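Side-chain contacts in GrpB family protein (Enterococcus faecalis, PDB 2NRK), which is of unknown function but belongs to the GrpB (UPF0157) family, which is grouped with the nucleotidyltransferases and may therefore act on nucleotides: residues Tyr78-Glu83 with Gly88-Arg93; Glu20-Ala25 with Leu92-Ile97; Lys27-Glu32 with Asp67-Glu72; Lys36-Gly41 with Ala119-Leu124. One frame throughout, in Å; residues are numbered along the deposited sequence. Where two conformers were deposited one is given.

Contact 1: Tyr78-Glu83 with Gly88-Arg93; sequences YEYMGE and GRRYLR
L92 lies over one face of the Y78 ring: its CD1 sits 4.1 Å from the ring centroid, almost on the normal, in a CH-pi contact, while CB presses on Y78 CD1 at 3.4 Å. Its other methyl, CD2, meets CD1 of Y80, so one leucine bridges two tyrosines. E79 and R93 form an antiparallel hydrogen-bonded pair, and their side chains join on the face away from L92. R93 NE gives OE1 of E79 a 2.6 Å hydrogen bond within a salt bridge, coming from above the carboxylate plane; NH2 adds weak bonds to both oxygens. With chi1 at 64°, R93 CG stands between its backbone N and carbonyl carbon, and the extended chain runs back to E79. The terminal methyl CE of selenomethionine M81 rests on the guanidinium face, 3.3 Å from NH2 of R93. Farther along the hairpin, M81 N and Y91 O bond at 2.8 Å, and a water links G82 N to that same oxygen. At the turn, R89 comes side-on to E83 O, giving it both NE (3.1 Å) and NH2, while E83 OE2 takes a nearly straight 2.9 Å bond from G88 N. Apolar packing of L92 on the tyrosines thus shares its face with R90, paired with D67; the E79-R93 ion pair lies on the other, and side-chain-to-backbone bonds should limit the turn's mobility.

Contact 2: Glu20-Ala25 with Leu92-Ile97; sequences EEEAQA and LRKGPI
E22 and K94 meet from opposite directions, and their charged ends make the whole contact. NZ of K94 donates to OE2 of E22 at 2.9 Å in a salt bridge, approaching from above the carboxylate plane, 36° out of it. The neighbouring carbon is drawn in as well, with CE of K94 3.2 Å from OE2 of E22. This is the tight part, and it is small: the other carboxylate oxygen, OE1, stays 3.7 Å from NZ of K94, and the two segments bury only 74 Å² between them. Behind the ion pair the arrangement is loose. The backbones remain far apart, 11.6 Å between CA of E22 and CA of K94, a gap spanned by two long side chains. E22 starts with CG anti to its backbone N (chi1 -174°) and then bends at chi2, bringing the carboxylate round to the lysine; K94 runs fully extended beyond CG. Both residues are partly exposed, as befits a surface contact, and solvent would be expected to weaken the attraction. Each charged atom has a second partner, however: E22 OE2 also bonds with Y78 OH, and K94 NZ also donates to I76 O. The pair therefore belongs to a small polar cluster. It connects helix 14-30, packed on the sheet, with the end of strand 89-94, just before the cis peptide that leads into G95, and beside H101 at the start of strand 101-107.

Contact 3: Lys27-Glu32 with Asp67-Glu72; sequences KQILKE and DLLQWE
OD1 of D67 is gripped by two groups of the neighbouring hairpin, Y80 OH and, in a salt bridge, R90 NE. These bonds hold the start of segment 67-72, whereas its meeting with segment 27-32 is apolar and centres on L69. CD1 of L69 lies 3.4 Å from the carbonyl O of I29, a van der Waals approach to the last turn of helix 14-30. The same methyl touches CG2 of I29 at 4.0 Å and, more distantly, CD2 of L30 at 4.2 Å. The side chains of L69 and I29 run alongside each other, pointing opposite ways, whereas L30 comes to the leucine at a slant. I29 divides its work between its branches: CG2, anti to the backbone N because CG1 takes chi1 -68°, faces both L69 and CB of E72 (3.8 Å), while CD1 comes within 4.0 Å of the carbonyl O of E72. Beyond CB, E72 bends at chi2, and its carboxylate takes no part in the packing, forming a weak, long ion pair with R75. L30 is buried, but E72 is exposed, so the patch passes from the protein interior to its surface over a few residues. Helix 14-30 ends here, K31 leaving the helical path with a positive phi. The contact thus sets the C-terminal turn of that helix against the start of helix 70-75, whose F73 also touches I29 and L30.

Contact 4: Lys36-Gly41 with Ala119-Leu124; sequences KVEHIG and AFRNYL
R121 extends from its helix toward strand 34-40, chi1 of 177° carrying CG away from the backbone N; CB and CG only span the gap. CD comes to 3.2 Å from the carbonyl O of H39 and lies near CA of I40. A bend at chi3 there turns the guanidinium, and its polar partners all sit at the edge, close to its plane. NE donates back to OD1 of N122 at 2.9 Å, and NH2 meets the same oxygen on a lone pair. NH1 bonds to H39 O at 2.9 Å and, by a nearly straight hydrogen bond within a salt bridge, to OE1 of E38 at 3.0 Å, meeting that oxygen from above the carboxylate plane. The second N-H of NH2 goes to a water that also donates to E38 OE2. Every N-H of this buried group is thereby used. The N122 amide, taking NE and NH2 side-on, sets the rotation of the guanidinium and points NH1 at the strand. The short axes of strand and helix come within 9.1 Å at 53°, so helix 111-126 lies across the edge strand 34-40, on the face opposite helix 14-30, with helices 128-142 and 157-171 packed behind it.

In the fold
From the N terminus, helix 14-30 opens contact 2 with residues 20-25 and contact 3 with 27-32; strand 34-40 then opens contact 4. Contact 3 closes first, at 67-72, nested within the loop of contact 2. Contact 1 is a local hairpin, 78-83 with 88-93, and contact 2 closes on the same strand, sharing L92 and R93. Contact 4 closes last, at 119-124; it encloses contact 1 and crosses contacts 2 and 3. Helix 14-30 is thus tied to the hairpin side of the sheet and to helix 70-75, while helix 111-126 is tied to the other edge strand. Contacts 1 and 4, about 19 Å apart between centres, lie on opposite sides of the chain's centre.

Contact 1: Tyr78-Glu83 with Gly88-Arg93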
# COMPACT_ATOMS: atom_id res chain seq x y z
N TYR A 78 10.22 -25.55 9.69
CA TYR A 78 8.87 -25.02 9.58
C TYR A 78 7.79 -26.07 9.36
O TYR A 78 8.01 -27.08 8.66
CB TYR A 78 8.79 -23.98 8.44
CG TYR A 78 9.48 -22.69 8.79
CD1 TYR A 78 8.87 -21.76 9.67
CD2 TYR A 78 10.75 -22.41 8.30
CE1 TYR A 78 9.51 -20.56 10.00
CE2 TYR A 78 11.41 -21.21 8.65
CZ TYR A 78 10.75 -20.30 9.48
OH TYR A 78 11.38 -19.12 9.87
N GLU A 79 6.63 -25.83 9.97
CA GLU A 79 5.39 -26.40 9.51
C GLU A 79 4.84 -25.48 8.42
O GLU A 79 4.70 -24.26 8.62
CB GLU A 79 4.35 -26.44 10.64
CG GLU A 79 4.46 -27.49 11.66
CD GLU A 79 3.21 -27.42 12.57
OE1 GLU A 79 3.21 -26.58 13.49
OE2 GLU A 79 2.25 -28.16 12.30
N TYR A 80 4.56 -26.07 7.27
CA TYR A 80 4.09 -25.35 6.10
C TYR A 80 2.56 -25.35 6.12
O TYR A 80 1.94 -26.37 5.84
CB TYR A 80 4.61 -26.03 4.84
CG TYR A 80 4.38 -25.20 3.60
CD1 TYR A 80 5.31 -24.22 3.22
CD2 TYR A 80 3.27 -25.41 2.79
CE1 TYR A 80 5.13 -23.46 2.09
CE2 TYR A 80 3.07 -24.63 1.63
CZ TYR A 80 4.00 -23.65 1.32
OH TYR A 80 3.81 -22.89 0.19
N MSE A 81 1.96 -24.22 6.51
CA MSE A 81 0.53 -24.22 6.85
C MSE A 81 -0.42 -23.82 5.71
O MSE A 81 -1.65 -23.86 5.89
CB MSE A 81 0.26 -23.31 8.08
CG MSE A 81 0.96 -23.67 9.40
SE MSE A 81 0.67 -25.45 9.93
CE MSE A 81 -1.14 -25.32 10.59
N GLY A 82 0.13 -23.48 4.53
CA GLY A 82 -0.72 -23.00 3.44
C GLY A 82 -1.34 -21.66 3.79
O GLY A 82 -0.74 -20.85 4.52
N GLU A 83 -2.55 -21.43 3.30
CA GLU A 83 -3.24 -20.16 3.59
C GLU A 83 -3.59 -20.08 5.08
O GLU A 83 -3.58 -18.97 5.64
CB GLU A 83 -4.50 -20.03 2.75
CG GLU A 83 -4.23 -19.88 1.26
CD GLU A 83 -5.50 -19.60 0.47
OE1 GLU A 83 -6.59 -20.11 0.88
OE2 GLU A 83 -5.41 -18.92 -0.58
N GLY A 88 -4.64 -16.11 -0.26
CA GLY A 88 -3.39 -15.60 -0.81
C GLY A 88 -2.16 -15.68 0.07
O GLY A 88 -1.07 -15.40 -0.40
N ARG A 89 -2.31 -16.09 1.33
CA ARG A 89 -1.15 -16.20 2.22
C ARG A 89 -0.50 -17.58 2.08
O ARG A 89 -1.18 -18.56 1.72
CB ARG A 89 -1.58 -15.98 3.68
CG ARG A 89 -0.40 -16.03 4.67
CD ARG A 89 -0.86 -15.63 6.08
NE ARG A 89 -1.88 -16.57 6.62
CZ ARG A 89 -2.25 -16.57 7.90
NH1 ARG A 89 -1.70 -15.69 8.75
NH2 ARG A 89 -3.17 -17.41 8.36
N ARG A 90 0.81 -17.63 2.32
CA ARG A 90 1.43 -18.88 2.80
C ARG A 90 2.01 -18.62 4.17
O ARG A 90 2.83 -17.72 4.33
CB ARG A 90 2.50 -19.41 1.83
CG ARG A 90 1.92 -19.77 0.46
CD ARG A 90 0.87 -20.91 0.54
NE ARG A 90 0.45 -21.33 -0.80
CZ ARG A 90 -0.51 -20.75 -1.52
NH1 ARG A 90 -1.20 -19.74 -1.01
NH2 ARG A 90 -0.80 -21.21 -2.76
N TYR A 91 1.62 -19.44 5.14
CA TYR A 91 1.97 -19.19 6.52
C TYR A 91 2.91 -20.32 6.96
O TYR A 91 2.64 -21.50 6.66
CB TYR A 91 0.69 -19.20 7.35
CG TYR A 91 0.89 -19.00 8.84
CD1 TYR A 91 1.43 -17.82 9.33
CD2 TYR A 91 0.46 -19.97 9.76
CE1 TYR A 91 1.58 -17.61 10.73
CE2 TYR A 91 0.60 -19.77 11.16
CZ TYR A 91 1.18 -18.60 11.61
OH TYR A 91 1.33 -18.42 12.98
N LEU A 92 3.98 -19.96 7.64
CA LEU A 92 4.93 -20.93 8.21
C LEU A 92 5.05 -20.67 9.69
O LEU A 92 5.09 -19.53 10.13
CB LEU A 92 6.34 -20.78 7.61
CG LEU A 92 6.55 -20.60 6.10
CD1 LEU A 92 8.03 -20.39 5.81
CD2 LEU A 92 6.05 -21.79 5.38
N ARG A 93 5.17 -21.74 10.47
CA ARG A 93 5.44 -21.59 11.89
C ARG A 93 6.46 -22.60 12.33
O ARG A 93 6.52 -23.74 11.82
CB ARG A 93 4.14 -21.75 12.72
CG ARG A 93 3.52 -23.11 12.64
CD ARG A 93 2.12 -23.10 13.30
NE ARG A 93 1.64 -24.46 13.33
CZ ARG A 93 0.39 -24.80 13.60
NH1 ARG A 93 -0.50 -23.85 13.86
NH2 ARG A 93 0.05 -26.08 13.59
O HOH W 1 2.67 -22.18 3.89
O HOH W 2 -3.42 -18.67 -2.41

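Contact 2: Glu20-Ala25 with Leu92-Ile97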
# COMPACT_ATOMS: atom_id res chain seq x y z
N GLU A 20 17.06 -10.83 11.60
CA GLU A 20 17.98 -10.72 10.48
C GLU A 20 18.61 -12.07 10.09
O GLU A 20 18.75 -12.36 8.90
CB GLU A 20 18.98 -9.61 10.77
CG GLU A 20 18.21 -8.28 10.69
CD GLU A 20 19.09 -7.10 10.64
OE1 GLU A 20 20.30 -7.29 10.83
OE2 GLU A 20 18.58 -5.97 10.49
N GLU A 21 18.91 -12.90 11.07
CA GLU A 21 19.53 -14.20 10.83
C GLU A 21 18.55 -15.08 10.03
O GLU A 21 18.91 -15.72 9.02
CB GLU A 21 19.79 -14.86 12.16
CG GLU A 21 20.53 -16.17 12.11
CD GLU A 21 21.26 -16.47 13.42
OE1 GLU A 21 21.84 -15.52 14.03
OE2 GLU A 21 21.27 -17.64 13.84
N GLU A 22 17.32 -15.14 10.51
CA GLU A 22 16.37 -16.01 9.84
C GLU A 22 15.95 -15.41 8.50
O GLU A 22 15.62 -16.14 7.56
CB GLU A 22 15.16 -16.29 10.76
CG GLU A 22 14.16 -17.32 10.18
CD GLU A 22 14.71 -18.77 10.18
OE1 GLU A 22 15.92 -18.99 10.48
OE2 GLU A 22 13.91 -19.70 9.88
N ALA A 23 15.90 -14.08 8.41
CA ALA A 23 15.51 -13.48 7.13
C ALA A 23 16.49 -13.94 6.02
O ALA A 23 16.08 -14.24 4.90
CB ALA A 23 15.46 -11.94 7.22
N GLN A 24 17.78 -14.03 6.35
CA GLN A 24 18.79 -14.47 5.38
C GLN A 24 18.51 -15.93 4.98
O GLN A 24 18.58 -16.30 3.80
CB GLN A 24 20.19 -14.34 6.00
CG GLN A 24 21.34 -14.08 5.02
CD GLN A 24 22.67 -13.92 5.74
OE1 GLN A 24 23.00 -14.71 6.63
NE2 GLN A 24 23.44 -12.91 5.36
N ALA A 25 18.21 -16.76 5.98
CA ALA A 25 17.91 -18.17 5.75
C ALA A 25 16.72 -18.30 4.80
O ALA A 25 16.76 -19.10 3.85
CB ALA A 25 17.65 -18.89 7.07
N LEU A 92 3.98 -19.96 7.64
CA LEU A 92 4.93 -20.93 8.21
C LEU A 92 5.05 -20.67 9.69
O LEU A 92 5.09 -19.53 10.13
CB LEU A 92 6.34 -20.78 7.61
CG LEU A 92 6.55 -20.60 6.10
CD1 LEU A 92 8.03 -20.39 5.81
CD2 LEU A 92 6.05 -21.79 5.38
N ARG A 93 5.17 -21.74 10.47
CA ARG A 93 5.44 -21.59 11.89
C ARG A 93 6.46 -22.60 12.33
O ARG A 93 6.52 -23.74 11.82
CB ARG A 93 4.14 -21.75 12.72
CG ARG A 93 3.52 -23.11 12.64
CD ARG A 93 2.12 -23.10 13.30
NE ARG A 93 1.64 -24.46 13.33
CZ ARG A 93 0.39 -24.80 13.60
NH1 ARG A 93 -0.50 -23.85 13.86
NH2 ARG A 93 0.05 -26.08 13.59
N LYS A 94 7.28 -22.17 13.27
CA LYS A 94 8.20 -23.09 13.95
C LYS A 94 8.51 -22.60 15.35
O LYS A 94 8.27 -21.44 15.67
CB LYS A 94 9.47 -23.28 13.11
CG LYS A 94 10.53 -22.23 13.19
CD LYS A 94 11.76 -22.72 12.39
CE LYS A 94 12.77 -21.65 12.14
NZ LYS A 94 14.10 -22.07 11.47
N GLY A 95 9.04 -23.48 16.20
CA GLY A 95 9.44 -24.82 15.82
C GLY A 95 8.58 -25.84 16.52
O GLY A 95 7.61 -25.48 17.19
N PRO A 96 8.96 -27.13 16.41
CA PRO A 96 8.14 -28.18 16.99
C PRO A 96 8.22 -28.17 18.52
O PRO A 96 7.23 -28.46 19.17
CB PRO A 96 8.76 -29.46 16.41
CG PRO A 96 10.17 -29.13 16.14
CD PRO A 96 10.19 -27.65 15.79
N ILE A 97 9.38 -27.79 19.07
CA ILE A 97 9.53 -27.73 20.53
C ILE A 97 8.88 -26.48 21.13
O ILE A 97 7.99 -26.59 21.99
CB ILE A 97 11.01 -27.91 20.99
CG1 ILE A 97 11.50 -29.32 20.62
CG2 ILE A 97 11.13 -27.69 22.53
CD1 ILE A 97 13.01 -29.41 20.36

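Contact 3: Lys27-Glu32 with Asp67-Glu72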
# COMPACT_ATOMS: atom_id res chain seq x y z
N LYS A 27 15.58 -16.02 2.59
CA LYS A 27 15.98 -15.55 1.27
C LYS A 27 16.77 -16.60 0.49
O LYS A 27 16.66 -16.68 -0.73
CB LYS A 27 16.80 -14.28 1.38
CG LYS A 27 15.99 -13.07 1.78
CD LYS A 27 16.88 -11.89 2.14
CE LYS A 27 16.10 -10.85 2.94
NZ LYS A 27 16.93 -9.62 3.17
N GLN A 28 17.57 -17.41 1.20
CA GLN A 28 18.38 -18.43 0.51
C GLN A 28 17.45 -19.41 -0.18
O GLN A 28 17.77 -19.93 -1.25
CB GLN A 28 19.31 -19.20 1.46
CG GLN A 28 20.51 -18.40 1.98
CD GLN A 28 21.50 -19.29 2.75
OE1 GLN A 28 22.73 -19.23 2.52
NE2 GLN A 28 20.98 -20.11 3.66
N ILE A 29 16.30 -19.66 0.44
CA ILE A 29 15.33 -20.64 -0.07
C ILE A 29 14.47 -20.05 -1.16
O ILE A 29 14.24 -20.68 -2.20
CB ILE A 29 14.45 -21.21 1.08
CG1 ILE A 29 15.31 -22.06 2.02
CG2 ILE A 29 13.25 -22.01 0.53
CD1 ILE A 29 14.63 -22.29 3.35
N LEU A 30 14.01 -18.82 -0.93
CA LEU A 30 13.05 -18.19 -1.84
C LEU A 30 13.68 -17.66 -3.13
O LEU A 30 12.99 -17.53 -4.16
CB LEU A 30 12.36 -17.03 -1.12
CG LEU A 30 11.40 -17.45 -0.02
CD1 LEU A 30 11.22 -16.30 0.92
CD2 LEU A 30 10.10 -17.88 -0.69
N LYS A 31 14.96 -17.31 -3.06
CA LYS A 31 15.71 -16.85 -4.23
C LYS A 31 15.03 -15.64 -4.90
O LYS A 31 14.53 -14.76 -4.19
CB LYS A 31 15.99 -18.00 -5.22
CG LYS A 31 16.79 -19.14 -4.54
CD LYS A 31 17.17 -20.26 -5.46
CE LYS A 31 17.73 -21.40 -4.60
NZ LYS A 31 18.15 -22.53 -5.44
N GLU A 32 14.98 -15.64 -6.23
CA GLU A 32 14.50 -14.48 -7.00
C GLU A 32 13.04 -14.13 -6.78
O GLU A 32 12.64 -12.98 -7.00
CB GLU A 32 14.77 -14.64 -8.50
CG GLU A 32 16.23 -14.79 -8.90
CD GLU A 32 16.74 -16.21 -8.78
OE1 GLU A 32 15.98 -17.10 -8.32
OE2 GLU A 32 17.90 -16.46 -9.17
N ASP A 67 4.76 -22.88 -3.02
CA ASP A 67 4.41 -24.29 -2.76
C ASP A 67 5.49 -25.28 -3.18
O ASP A 67 5.62 -26.33 -2.56
CB ASP A 67 3.06 -24.62 -3.40
CG ASP A 67 1.94 -23.78 -2.81
OD1 ASP A 67 1.98 -23.45 -1.59
OD2 ASP A 67 1.03 -23.40 -3.57
N LEU A 68 6.28 -24.93 -4.19
CA LEU A 68 7.37 -25.81 -4.64
C LEU A 68 8.44 -25.97 -3.57
O LEU A 68 9.25 -26.91 -3.64
CB LEU A 68 8.05 -25.26 -5.89
CG LEU A 68 7.25 -24.94 -7.14
CD1 LEU A 68 8.13 -24.27 -8.20
CD2 LEU A 68 6.67 -26.22 -7.68
N LEU A 69 8.44 -25.05 -2.59
CA LEU A 69 9.52 -24.94 -1.61
C LEU A 69 9.09 -25.48 -0.24
O LEU A 69 9.84 -25.38 0.74
CB LEU A 69 9.94 -23.47 -1.49
CG LEU A 69 10.56 -22.96 -2.81
CD1 LEU A 69 10.92 -21.49 -2.63
CD2 LEU A 69 11.76 -23.81 -3.25
N GLN A 70 7.88 -26.03 -0.17
CA GLN A 70 7.33 -26.50 1.11
C GLN A 70 8.35 -27.35 1.87
O GLN A 70 8.60 -27.14 3.06
CB GLN A 70 6.04 -27.31 0.91
CG GLN A 70 5.71 -28.22 2.13
CD GLN A 70 4.33 -28.86 2.08
OE1 GLN A 70 3.57 -28.67 1.13
NE2 GLN A 70 4.00 -29.65 3.11
N TRP A 71 8.97 -28.30 1.18
CA TRP A 71 9.86 -29.27 1.87
C TRP A 71 11.22 -28.66 2.23
O TRP A 71 11.88 -29.12 3.17
CB TRP A 71 9.94 -30.57 1.05
CG TRP A 71 8.54 -31.05 0.87
CD1 TRP A 71 7.79 -31.74 1.78
CD2 TRP A 71 7.65 -30.70 -0.20
NE1 TRP A 71 6.49 -31.87 1.31
CE2 TRP A 71 6.39 -31.25 0.10
CE3 TRP A 71 7.82 -29.99 -1.40
CZ2 TRP A 71 5.30 -31.13 -0.77
CZ3 TRP A 71 6.71 -29.85 -2.26
CH2 TRP A 71 5.48 -30.42 -1.92
N GLU A 72 11.63 -27.62 1.50
CA GLU A 72 12.81 -26.85 1.89
C GLU A 72 12.53 -26.12 3.21
O GLU A 72 13.37 -26.06 4.10
CB GLU A 72 13.19 -25.83 0.81
CG GLU A 72 13.73 -26.42 -0.46
CD GLU A 72 15.11 -27.03 -0.31
OE1 GLU A 72 15.77 -26.88 0.77
OE2 GLU A 72 15.54 -27.68 -1.29

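Contact 4: Lys36-Gly41 with Ala119-Leu124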
# COMPACT_ATOMS: atom_id res chain seq x y z
N LYS A 36 11.04 -8.93 -0.90
CA LYS A 36 11.38 -8.23 0.34
C LYS A 36 11.03 -9.11 1.54
O LYS A 36 10.01 -9.77 1.54
CB LYS A 36 10.58 -6.91 0.41
CG LYS A 36 10.91 -6.02 1.59
CD LYS A 36 12.30 -5.43 1.41
CE LYS A 36 12.61 -4.53 2.59
NZ LYS A 36 13.86 -3.84 2.23
N VAL A 37 11.87 -9.08 2.58
CA VAL A 37 11.50 -9.65 3.88
C VAL A 37 11.53 -8.52 4.88
O VAL A 37 12.56 -7.84 5.01
CB VAL A 37 12.46 -10.79 4.35
CG1 VAL A 37 12.02 -11.33 5.70
CG2 VAL A 37 12.49 -11.93 3.31
N GLU A 38 10.40 -8.33 5.55
CA GLU A 38 10.24 -7.27 6.56
C GLU A 38 10.00 -7.88 7.95
O GLU A 38 9.28 -8.88 8.08
CB GLU A 38 9.04 -6.38 6.19
CG GLU A 38 9.20 -5.52 4.91
CD GLU A 38 9.80 -4.16 5.14
OE1 GLU A 38 10.35 -3.85 6.24
OE2 GLU A 38 9.74 -3.37 4.16
N HIS A 39 10.56 -7.23 8.96
CA HIS A 39 10.27 -7.58 10.34
C HIS A 39 8.98 -6.86 10.71
O HIS A 39 8.87 -5.63 10.55
CB HIS A 39 11.45 -7.06 11.19
CG HIS A 39 11.45 -7.57 12.60
ND1 HIS A 39 12.37 -7.12 13.51
CD2 HIS A 39 10.65 -8.44 13.26
CE1 HIS A 39 12.16 -7.70 14.68
NE2 HIS A 39 11.12 -8.51 14.56
N ILE A 40 7.99 -7.61 11.18
CA ILE A 40 6.69 -7.05 11.49
C ILE A 40 6.26 -7.53 12.87
O ILE A 40 7.02 -8.24 13.58
CB ILE A 40 5.64 -7.35 10.41
CG1 ILE A 40 5.49 -8.87 10.16
CG2 ILE A 40 5.98 -6.59 9.13
CD1 ILE A 40 4.10 -9.30 9.66
N GLY A 41 5.06 -7.13 13.28
CA GLY A 41 4.49 -7.59 14.56
C GLY A 41 5.16 -6.90 15.74
O GLY A 41 5.98 -6.02 15.54
N ALA A 119 1.82 -0.81 8.01
CA ALA A 119 1.31 0.43 8.58
C ALA A 119 1.24 0.31 10.10
O ALA A 119 1.62 1.24 10.81
CB ALA A 119 -0.06 0.78 7.99
N PHE A 120 0.74 -0.84 10.59
CA PHE A 120 0.59 -1.11 12.03
C PHE A 120 1.94 -0.96 12.72
O PHE A 120 2.06 -0.22 13.70
CB PHE A 120 0.03 -2.52 12.23
CG PHE A 120 -0.18 -2.91 13.67
CD1 PHE A 120 -1.28 -2.44 14.38
CD2 PHE A 120 0.69 -3.80 14.28
CE1 PHE A 120 -1.50 -2.83 15.75
CE2 PHE A 120 0.50 -4.18 15.63
CZ PHE A 120 -0.59 -3.70 16.35
N ARG A 121 2.96 -1.62 12.16
CA ARG A 121 4.31 -1.51 12.70
C ARG A 121 4.82 -0.07 12.71
O ARG A 121 5.29 0.44 13.76
CB ARG A 121 5.28 -2.37 11.87
CG ARG A 121 6.74 -2.22 12.37
CD ARG A 121 7.66 -2.78 11.29
NE ARG A 121 7.74 -1.86 10.15
CZ ARG A 121 8.41 -2.13 9.03
NH1 ARG A 121 9.08 -3.30 8.89
NH2 ARG A 121 8.43 -1.24 8.04
N ASN A 122 4.71 0.59 11.56
CA ASN A 122 5.28 1.95 11.43
C ASN A 122 4.62 2.89 12.43
O ASN A 122 5.28 3.72 13.06
CB ASN A 122 5.14 2.44 10.01
CG ASN A 122 5.99 1.68 9.03
OD1 ASN A 122 6.81 0.83 9.40
ND2 ASN A 122 5.81 1.99 7.73
N TYR A 123 3.31 2.75 12.58
CA TYR A 123 2.53 3.60 13.48
C TYR A 123 2.95 3.38 14.94
O TYR A 123 3.12 4.33 15.70
CB TYR A 123 1.05 3.28 13.28
CG TYR A 123 0.09 4.17 14.02
CD1 TYR A 123 -0.02 5.54 13.71
CD2 TYR A 123 -0.74 3.65 15.02
CE1 TYR A 123 -0.93 6.38 14.40
CE2 TYR A 123 -1.69 4.47 15.69
CZ TYR A 123 -1.76 5.84 15.37
OH TYR A 123 -2.67 6.66 16.01
N LEU A 124 3.12 2.12 15.36
CA LEU A 124 3.56 1.87 16.75
C LEU A 124 4.98 2.43 16.97
O LEU A 124 5.24 2.99 18.04
CB LEU A 124 3.54 0.39 17.08
CG LEU A 124 2.13 -0.17 17.19
CD1 LEU A 124 2.20 -1.67 17.50
CD2 LEU A 124 1.31 0.56 18.28
O HOH W 3 9.34 -0.94 5.18